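Local coordinates for glutamate racemase (Campylobacter jejuni, PDB 3UHF), which belongs to the aspartate/glutamate/hydantoin racemase family and binds D-glutamic acid in a pocket between two domains built on parallel beta-sheets, at residues F169-L183 and A203-S215. Residues are numbered along the deposited sequence; the frame is centred on the assembly and turned at random.
With DGL (D-glutamic acid), chain C.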
ATOM      1  N   PHE A 169     -10.137 -11.003   2.029  1.00 15.05           N
ATOM      2  CA  PHE A 169      -8.881 -11.212   1.319  1.00 13.81           C
ATOM      3  C   PHE A 169      -7.683 -10.991   2.248  1.00 19.23           C
ATOM      4  O   PHE A 169      -6.663 -11.655   2.109  1.00 17.12           O
ATOM      5  CB  PHE A 169      -8.747 -10.285   0.102  1.00 15.29           C
ATOM      6  CG  PHE A 169      -9.628 -10.649  -1.073  1.00 16.82           C
ATOM      7  CD1 PHE A 169      -9.737  -9.765  -2.156  1.00 16.80           C
ATOM      8  CD2 PHE A 169     -10.314 -11.847  -1.124  1.00 17.52           C
ATOM      9  CE1 PHE A 169     -10.529 -10.080  -3.249  1.00 20.21           C
ATOM     10  CE2 PHE A 169     -11.105 -12.178  -2.228  1.00 16.25           C
ATOM     11  CZ  PHE A 169     -11.213 -11.276  -3.289  1.00 19.42           C
ATOM     12  N   VAL A 170      -7.807 -10.060   3.192  1.00 13.35           N
ATOM     13  CA  VAL A 170      -6.696  -9.754   4.095  1.00 14.09           C
ATOM     14  C   VAL A 170      -6.295 -10.970   4.943  1.00 17.35           C
ATOM     15  O   VAL A 170      -5.148 -11.420   4.863  1.00 15.03           O
ATOM     16  CB  VAL A 170      -6.972  -8.502   4.987  1.00 14.98           C
ATOM     17  CG1 VAL A 170      -5.966  -8.427   6.146  1.00 15.27           C
ATOM     18  CG2 VAL A 170      -6.956  -7.209   4.146  1.00 17.40           C
ATOM     19  N   PRO A 171      -7.228 -11.523   5.743  1.00 17.34           N
ATOM     20  CA  PRO A 171      -6.797 -12.694   6.527  1.00 14.66           C
ATOM     21  C   PRO A 171      -6.483 -13.932   5.679  1.00 17.04           C
ATOM     22  O   PRO A 171      -5.676 -14.749   6.113  1.00 17.74           O
ATOM     23  CB  PRO A 171      -7.990 -12.961   7.466  1.00 17.47           C
ATOM     24  CG  PRO A 171      -9.159 -12.291   6.824  1.00 14.75           C
ATOM     25  CD  PRO A 171      -8.577 -11.072   6.133  1.00 14.29           C
ATOM     26  N   MET A 172      -7.116 -14.089   4.514  1.00 16.37           N
ATOM     27  CA  MET A 172      -6.770 -15.205   3.633  1.00 18.31           C
ATOM     28  C   MET A 172      -5.311 -15.131   3.191  1.00 17.82           C
ATOM     29  O   MET A 172      -4.594 -16.132   3.235  1.00 19.17           O
ATOM     30  CB  MET A 172      -7.707 -15.276   2.424  1.00 16.84           C
ATOM     31  CG  MET A 172      -9.112 -15.695   2.841  1.00 19.59           C
ATOM     32  SD  MET A 172     -10.318 -15.646   1.504  1.00 21.21           S
ATOM     33  CE  MET A 172     -10.033 -17.266   0.768  1.00 22.34           C
ATOM     34  N   VAL A 173      -4.874 -13.935   2.801  1.00 18.60           N
ATOM     35  CA  VAL A 173      -3.479 -13.732   2.429  1.00 16.80           C
ATOM     36  C   VAL A 173      -2.560 -14.048   3.596  1.00 18.18           C
ATOM     37  O   VAL A 173      -1.525 -14.685   3.427  1.00 18.81           O
ATOM     38  CB  VAL A 173      -3.225 -12.287   1.916  1.00 17.64           C
ATOM     39  CG1 VAL A 173      -1.737 -11.957   1.924  1.00 19.28           C
ATOM     40  CG2 VAL A 173      -3.798 -12.132   0.516  1.00 16.86           C
ATOM     41  N   GLU A 174      -2.941 -13.626   4.796  1.00 17.79           N
ATOM     42  CA  GLU A 174      -2.092 -13.889   5.959  1.00 19.59           C
ATOM     43  C   GLU A 174      -2.002 -15.390   6.296  1.00 22.07           C
ATOM     44  O   GLU A 174      -1.000 -15.831   6.863  1.00 21.99           O
ATOM     45  CB  GLU A 174      -2.503 -13.020   7.160  1.00 21.14           C
ATOM     46  CG  GLU A 174      -2.250 -11.521   6.885  1.00 23.08           C
ATOM     47  CD  GLU A 174      -2.327 -10.641   8.132  1.00 27.86           C
ATOM     48  OE1 GLU A 174      -2.346  -9.401   7.974  1.00 25.44           O
ATOM     49  OE2 GLU A 174      -2.358 -11.180   9.266  1.00 25.23           O
ATOM     50  N   GLU A 175      -3.038 -16.134   5.904  0.69 18.08           N
ATOM     51  CA  GLU A 175      -3.083 -17.596   6.060  0.69 19.35           C
ATOM     52  C   GLU A 175      -2.402 -18.319   4.899  0.69 23.41           C
ATOM     53  O   GLU A 175      -2.394 -19.550   4.837  0.69 21.40           O
ATOM     54  CB  GLU A 175      -4.531 -18.101   6.211  0.69 23.56           C
ATOM     55  CG  GLU A 175      -5.092 -17.938   7.624  0.69 27.77           C
ATOM     56  CD  GLU A 175      -6.175 -18.956   8.001  0.69 33.66           C
ATOM     57  OE1 GLU A 175      -6.410 -19.938   7.260  0.69 33.87           O
ATOM     58  OE2 GLU A 175      -6.791 -18.777   9.072  0.69 37.97           O
ATOM     59  N   GLY A 176      -1.838 -17.540   3.982  1.00 23.67           N
ATOM     60  CA  GLY A 176      -1.098 -18.065   2.843  1.00 25.12           C
ATOM     61  C   GLY A 176      -1.955 -18.621   1.724  1.00 27.56           C
ATOM     62  O   GLY A 176      -1.485 -19.419   0.911  1.00 28.18           O
ATOM     63  N   ILE A 177      -3.217 -18.206   1.669  1.00 24.43           N
ATOM     64  CA  ILE A 177      -4.125 -18.704   0.633  1.00 23.18           C
ATOM     65  C   ILE A 177      -4.096 -17.793  -0.595  1.00 26.21           C
ATOM     66  O   ILE A 177      -4.711 -16.732  -0.589  1.00 24.18           O
ATOM     67  CB  ILE A 177      -5.568 -18.810   1.174  1.00 24.07           C
ATOM     68  CG1 ILE A 177      -5.601 -19.723   2.401  1.00 24.20           C
ATOM     69  CG2 ILE A 177      -6.503 -19.360   0.106  1.00 30.62           C
ATOM     70  CD1 ILE A 177      -6.906 -19.654   3.171  1.00 24.81           C
ATOM     71  N   PHE A 178      -3.386 -18.204  -1.644  1.00 22.80           N
ATOM     72  CA  PHE A 178      -3.182 -17.324  -2.804  1.00 23.55           C
ATOM     73  C   PHE A 178      -3.850 -17.846  -4.073  1.00 25.52           C
ATOM     74  O   PHE A 178      -3.824 -17.183  -5.117  1.00 25.05           O
ATOM     75  CB  PHE A 178      -1.684 -17.141  -3.080  1.00 26.62           C
ATOM     76  CG  PHE A 178      -0.888 -16.706  -1.886  1.00 28.17           C
ATOM     77  CD1 PHE A 178      -1.382 -15.758  -1.001  1.00 23.61           C
ATOM     78  CD2 PHE A 178       0.362 -17.249  -1.643  1.00 35.65           C
ATOM     79  CE1 PHE A 178      -0.644 -15.361   0.100  1.00 22.49           C
ATOM     80  CE2 PHE A 178       1.104 -16.852  -0.544  1.00 35.76           C
ATOM     81  CZ  PHE A 178       0.601 -15.905   0.328  1.00 29.25           C
ATOM     82  N   GLU A 179      -4.437 -19.034  -3.982  1.00 24.51           N
ATOM     83  CA  GLU A 179      -5.097 -19.673  -5.109  1.00 28.08           C
ATOM     84  C   GLU A 179      -5.919 -20.827  -4.572  1.00 27.56           C
ATOM     85  O   GLU A 179      -5.927 -21.074  -3.370  1.00 30.26           O
ATOM     86  CB  GLU A 179      -4.067 -20.207  -6.101  1.00 33.25           C
ATOM     87  CG  GLU A 179      -3.147 -21.252  -5.492  1.00 39.21           C
ATOM     88  CD  GLU A 179      -2.109 -21.761  -6.471  1.00 60.90           C
ATOM     89  OE1 GLU A 179      -2.400 -21.807  -7.685  1.00 66.17           O
ATOM     90  OE2 GLU A 179      -0.997 -22.114  -6.024  1.00 71.49           O
ATOM     91  N   GLY A 180      -6.608 -21.534  -5.462  1.00 29.49           N
ATOM     92  CA  GLY A 180      -7.362 -22.715  -5.068  1.00 27.43           C
ATOM     93  C   GLY A 180      -8.861 -22.493  -4.932  1.00 27.05           C
ATOM     94  O   GLY A 180      -9.352 -21.382  -5.134  1.00 26.01           O
ATOM     95  N   ASP A 181      -9.578 -23.557  -4.571  1.00 29.63           N
ATOM     96  CA  ASP A 181     -11.038 -23.559  -4.541  1.00 28.65           C
ATOM     97  C   ASP A 181     -11.636 -22.583  -3.529  1.00 29.50           C
ATOM     98  O   ASP A 181     -12.665 -21.967  -3.787  1.00 26.77           O
ATOM     99  CB  ASP A 181     -11.563 -24.968  -4.225  1.00 31.58           C
ATOM    100  CG  ASP A 181     -11.357 -25.963  -5.364  1.00 44.80           C
ATOM    101  OD1 ASP A 181     -11.042 -25.533  -6.483  1.00 43.90           O
ATOM    102  OD2 ASP A 181     -11.530 -27.181  -5.119  1.00 48.97           O
ATOM    103  N   PHE A 182     -11.002 -22.468  -2.369  1.00 24.23           N
ATOM    104  CA  PHE A 182     -11.523 -21.618  -1.306  1.00 26.26           C
ATOM    105  C   PHE A 182     -11.388 -20.160  -1.740  1.00 24.17           C
ATOM    106  O   PHE A 182     -12.320 -19.373  -1.618  1.00 25.08           O
ATOM    107  CB  PHE A 182     -10.767 -21.888   0.002  1.00 26.62           C
ATOM    108  CG  PHE A 182     -11.317 -21.160   1.206  1.00 26.71           C
ATOM    109  CD1 PHE A 182     -12.606 -20.646   1.214  1.00 30.61           C
ATOM    110  CD2 PHE A 182     -10.531 -20.990   2.332  1.00 24.05           C
ATOM    111  CE1 PHE A 182     -13.100 -19.976   2.330  1.00 27.39           C
ATOM    112  CE2 PHE A 182     -11.020 -20.326   3.461  1.00 27.00           C
ATOM    113  CZ  PHE A 182     -12.305 -19.820   3.455  1.00 25.15           C
ATOM    114  N   LEU A 183     -10.236 -19.798  -2.287  1.00 19.48           N
ATOM    115  CA  LEU A 183     -10.094 -18.435  -2.799  1.00 22.19           C
ATOM    116  C   LEU A 183     -11.063 -18.167  -3.964  1.00 21.68           C
ATOM    117  O   LEU A 183     -11.625 -17.076  -4.078  1.00 21.05           O
ATOM    118  CB  LEU A 183      -8.649 -18.150  -3.205  1.00 23.54           C
ATOM    119  CG  LEU A 183      -8.393 -16.718  -3.689  1.00 24.15           C
ATOM    120  CD1 LEU A 183      -8.494 -15.727  -2.517  1.00 21.80           C
ATOM    121  CD2 LEU A 183      -7.035 -16.636  -4.341  1.00 21.40           C
ATOM    122  N   ALA A 203      -6.316  -1.882  -3.979  1.00 15.65           N
ATOM    123  CA  ALA A 203      -6.216  -0.799  -3.007  1.00 16.38           C
ATOM    124  C   ALA A 203      -6.067  -1.323  -1.586  1.00 16.89           C
ATOM    125  O   ALA A 203      -6.743  -0.849  -0.660  1.00 15.50           O
ATOM    126  CB  ALA A 203      -7.446   0.121  -3.118  1.00 13.87           C
ATOM    127  N   CYS A 204      -5.160  -2.282  -1.412  1.00 14.66           N
ATOM    128  CA  CYS A 204      -4.888  -2.870  -0.099  1.00 14.49           C
ATOM    129  C   CYS A 204      -3.530  -3.558  -0.183  1.00 18.41           C
ATOM    130  O   CYS A 204      -3.223  -4.217  -1.189  1.00 16.33           O
ATOM    131  CB  CYS A 204      -5.972  -3.880   0.260  1.00 15.91           C
ATOM    132  SG  CYS A 204      -5.689  -4.791   1.818  1.00 17.45           S
ATOM    133  N   THR A 205      -2.713  -3.391   0.854  1.00 16.53           N
ATOM    134  CA  THR A 205      -1.341  -3.898   0.840  1.00 16.34           C
ATOM    135  C   THR A 205      -1.276  -5.404   0.554  1.00 18.89           C
ATOM    136  O   THR A 205      -0.314  -5.888  -0.037  1.00 18.97           O
ATOM    137  CB  THR A 205      -0.636  -3.652   2.193  1.00 16.89           C
ATOM    138  OG1 THR A 205      -1.462  -4.148   3.257  1.00 20.42           O
ATOM    139  CG2 THR A 205      -0.370  -2.170   2.404  1.00 17.34           C
ATOM    140  N   HIS A 206      -2.302  -6.140   0.981  1.00 15.67           N
ATOM    141  CA  HIS A 206      -2.262  -7.596   0.878  1.00 16.24           C
ATOM    142  C   HIS A 206      -2.595  -8.098  -0.512  1.00 16.69           C
ATOM    143  O   HIS A 206      -2.290  -9.242  -0.858  1.00 17.81           O
ATOM    144  CB  HIS A 206      -3.254  -8.240   1.869  1.00 16.87           C
ATOM    145  CG  HIS A 206      -2.866  -8.082   3.307  1.00 17.80           C
ATOM    146  ND1 HIS A 206      -2.553  -6.863   3.865  1.00 16.39           N
ATOM    147  CD2 HIS A 206      -2.777  -8.993   4.310  1.00 19.27           C
ATOM    148  CE1 HIS A 206      -2.267  -7.028   5.148  1.00 18.14           C
ATOM    149  NE2 HIS A 206      -2.392  -8.311   5.441  1.00 21.19           N
ATOM    150  N   PHE A 207      -3.234  -7.258  -1.316  1.00 16.91           N
ATOM    151  CA  PHE A 207      -3.847  -7.776  -2.534  1.00 17.36           C
ATOM    152  C   PHE A 207      -2.902  -8.184  -3.676  1.00 16.48           C
ATOM    153  O   PHE A 207      -3.290  -9.023  -4.495  1.00 21.33           O
ATOM    154  CB  PHE A 207      -4.978  -6.872  -3.051  1.00 17.45           C
ATOM    155  CG  PHE A 207      -6.162  -6.733  -2.097  1.00 18.10           C
ATOM    156  CD1 PHE A 207      -6.213  -7.410  -0.875  1.00 16.96           C
ATOM    157  CD2 PHE A 207      -7.234  -5.929  -2.454  1.00 19.92           C
ATOM    158  CE1 PHE A 207      -7.305  -7.248  -0.011  1.00 15.88           C
ATOM    159  CE2 PHE A 207      -8.323  -5.769  -1.623  1.00 16.89           C
ATOM    160  CZ  PHE A 207      -8.370  -6.428  -0.390  1.00 17.99           C
ATOM    161  N   PRO A 208      -1.680  -7.603  -3.755  1.00 20.25           N
ATOM    162  CA  PRO A 208      -0.786  -8.128  -4.796  1.00 21.43           C
ATOM    163  C   PRO A 208      -0.509  -9.636  -4.681  1.00 19.30           C
ATOM    164  O   PRO A 208      -0.193 -10.281  -5.686  1.00 22.57           O
ATOM    165  CB  PRO A 208       0.506  -7.315  -4.586  1.00 21.71           C
ATOM    166  CG  PRO A 208       0.013  -5.978  -4.148  1.00 16.88           C
ATOM    167  CD  PRO A 208      -1.163  -6.329  -3.202  1.00 19.94           C
ATOM    168  N   LEU A 209      -0.635 -10.194  -3.481  1.00 17.23           N
ATOM    169  CA  LEU A 209      -0.380 -11.623  -3.285  1.00 18.50           C
ATOM    170  C   LEU A 209      -1.452 -12.455  -3.993  1.00 20.96           C
ATOM    171  O   LEU A 209      -1.264 -13.645  -4.250  1.00 25.27           O
ATOM    172  CB  LEU A 209      -0.337 -11.972  -1.786  1.00 20.78           C
ATOM    173  CG  LEU A 209       0.943 -11.691  -0.982  1.00 29.31           C
ATOM    174  CD1 LEU A 209       2.106 -12.541  -1.479  1.00 32.79           C
ATOM    175  CD2 LEU A 209       1.308 -10.204  -1.000  1.00 31.44           C
ATOM    176  N   LEU A 210      -2.582 -11.815  -4.294  1.00 19.07           N
ATOM    177  CA  LEU A 210      -3.698 -12.462  -4.975  1.00 22.25           C
ATOM    178  C   LEU A 210      -3.777 -12.054  -6.437  1.00 23.92           C
ATOM    179  O   LEU A 210      -4.739 -12.385  -7.134  1.00 21.48           O
ATOM    180  CB  LEU A 210      -5.013 -12.066  -4.305  1.00 22.66           C
ATOM    181  CG  LEU A 210      -5.132 -12.377  -2.819  1.00 19.75           C
ATOM    182  CD1 LEU A 210      -6.514 -12.011  -2.313  1.00 18.84           C
ATOM    183  CD2 LEU A 210      -4.841 -13.856  -2.538  1.00 21.09           C
ATOM    184  N   GLY A 211      -2.780 -11.313  -6.905  1.00 21.97           N
ATOM    185  CA  GLY A 211      -2.857 -10.747  -8.239  1.00 19.53           C
ATOM    186  C   GLY A 211      -2.994 -11.770  -9.351  1.00 22.63           C
ATOM    187  O   GLY A 211      -3.797 -11.587 -10.267  1.00 25.80           O
ATOM    188  N   ARG A 212      -2.219 -12.847  -9.286  1.00 20.15           N
ATOM    189  CA  ARG A 212      -2.301 -13.872 -10.322  1.00 26.69           C
ATOM    190  C   ARG A 212      -3.701 -14.484 -10.360  1.00 27.06           C
ATOM    191  O   ARG A 212      -4.284 -14.671 -11.429  1.00 27.18           O
ATOM    192  CB  ARG A 212      -1.245 -14.956 -10.105  1.00 31.54           C
ATOM    193  CG  ARG A 212      -1.235 -16.033 -11.181  0.80 43.79           C
ATOM    194  CD  ARG A 212      -0.196 -17.112 -10.897  0.91 51.07           C
ATOM    195  NE  ARG A 212      -0.504 -17.852  -9.677  0.39 59.83           N
ATOM    196  CZ  ARG A 212       0.088 -17.648  -8.503  0.47 60.44           C
ATOM    197  NH1 ARG A 212      -0.267 -18.369  -7.447  0.70 58.19           N
ATOM    198  NH2 ARG A 212       1.036 -16.727  -8.384  0.57 59.03           N
ATOM    199  N   SER A 213      -4.243 -14.778  -9.183  1.00 22.79           N
ATOM    200  CA  SER A 213      -5.580 -15.343  -9.088  1.00 22.54           C
ATOM    201  C   SER A 213      -6.664 -14.360  -9.526  1.00 19.85           C
ATOM    202  O   SER A 213      -7.615 -14.749 -10.202  1.00 23.23           O
ATOM    203  CB  SER A 213      -5.845 -15.844  -7.663  1.00 21.37           C
ATOM    204  OG  SER A 213      -5.127 -17.040  -7.432  1.00 24.87           O
ATOM    205  N   LEU A 214      -6.531 -13.099  -9.132  1.00 22.13           N
ATOM    206  CA  LEU A 214      -7.495 -12.072  -9.544  1.00 21.43           C
ATOM    207  C   LEU A 214      -7.479 -11.887 -11.059  1.00 24.57           C
ATOM    208  O   LEU A 214      -8.527 -11.763 -11.694  1.00 26.61           O
ATOM    209  CB  LEU A 214      -7.232 -10.743  -8.823  1.00 20.76           C
ATOM    210  CG  LEU A 214      -7.601 -10.697  -7.336  1.00 26.43           C
ATOM    211  CD1 LEU A 214      -6.979  -9.482  -6.651  1.00 22.26           C
ATOM    212  CD2 LEU A 214      -9.106 -10.666  -7.192  1.00 25.58           C
ATOM    213  N   SER A 215      -6.284 -11.892 -11.637  1.00 21.76           N
ATOM    214  CA  SER A 215      -6.145 -11.710 -13.084  1.00 26.09           C
ATOM    215  C   SER A 215      -6.764 -12.883 -13.838  1.00 30.77           C
ATOM    216  O   SER A 215      -7.440 -12.696 -14.847  1.00 27.52           O
ATOM    217  CB  SER A 215      -4.677 -11.517 -13.459  1.00 31.23           C
ATOM    218  OG  SER A 215      -4.544 -11.221 -14.835  1.00 36.28           O
TER
HETATM  219  N   DGL C 260      -2.645  -2.570   5.425  1.00 20.48           N
HETATM  220  CA  DGL C 260      -4.098  -2.577   5.229  1.00 18.17           C
HETATM  221  C   DGL C 260      -4.457  -1.868   3.933  1.00 17.30           C
HETATM  222  O   DGL C 260      -3.616  -1.712   3.037  1.00 18.20           O
HETATM  223  CB  DGL C 260      -4.637  -4.007   5.183  1.00 14.84           C
HETATM  224  CG  DGL C 260      -4.562  -4.724   6.529  1.00 20.22           C
HETATM  225  CD  DGL C 260      -5.361  -3.983   7.580  1.00 25.53           C
HETATM  226  OE1 DGL C 260      -4.743  -3.310   8.436  1.00 20.42           O
HETATM  227  OE2 DGL C 260      -6.608  -4.042   7.523  1.00 18.98           O
HETATM  228  OXT DGL C 260      -5.602  -1.476   3.751  1.00 19.23           O
HETATM  229  O   HOH W   1      -2.473 -15.173  -6.659  1.00 23.21           O
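His206 donates from NE2 to Glu174 OE1 (2.8 Å), a nearly straight bond at 167° that lies in the ring plane and uses the carboxylate's anti lone pair. The extended Glu174 chain brings its carboxylate almost coplanar with the imidazole, while CG1 of Val170 packs over one face of that ring, 3.9 Å from its centroid. At the other ring nitrogen, ND1 shares a hydrogen bond with Thr205 OG1, so the imidazole is gripped at both nitrogens and its rotation should be well fixed. Thr205 OG1 also accepts from the amino group of D-glutamic acid, which links this bonded chain to the ligand pocket, where Val170 CG2 meets Cys204 SG at 3.6 Å.

Deeper in, Phe169 turns its edge to the face of Phe207 in a T-shaped pair, planes at 80°. With CG of Leu210 anti to its carbonyl carbon (chi1 -57°), its CD1 reaches over the face of the Phe169 ring and its CG packs on Val173 CG2 at 3.6 Å. Farther along, Phe178 and Leu209 run side by side, and Ser213 OG donates to Phe178 O (2.7 Å) in the carbonyl plane; a water joins that same oxygen to Ser213 N. Helix 169-174 and the turn after it thus pack on the 3-10 segment and helix 211-218 that follow strand 199-202, with Leu214 and Phe207 resting against strand 135-139 and Phe169 edge-to-face with Tyr190 of helix 181-191.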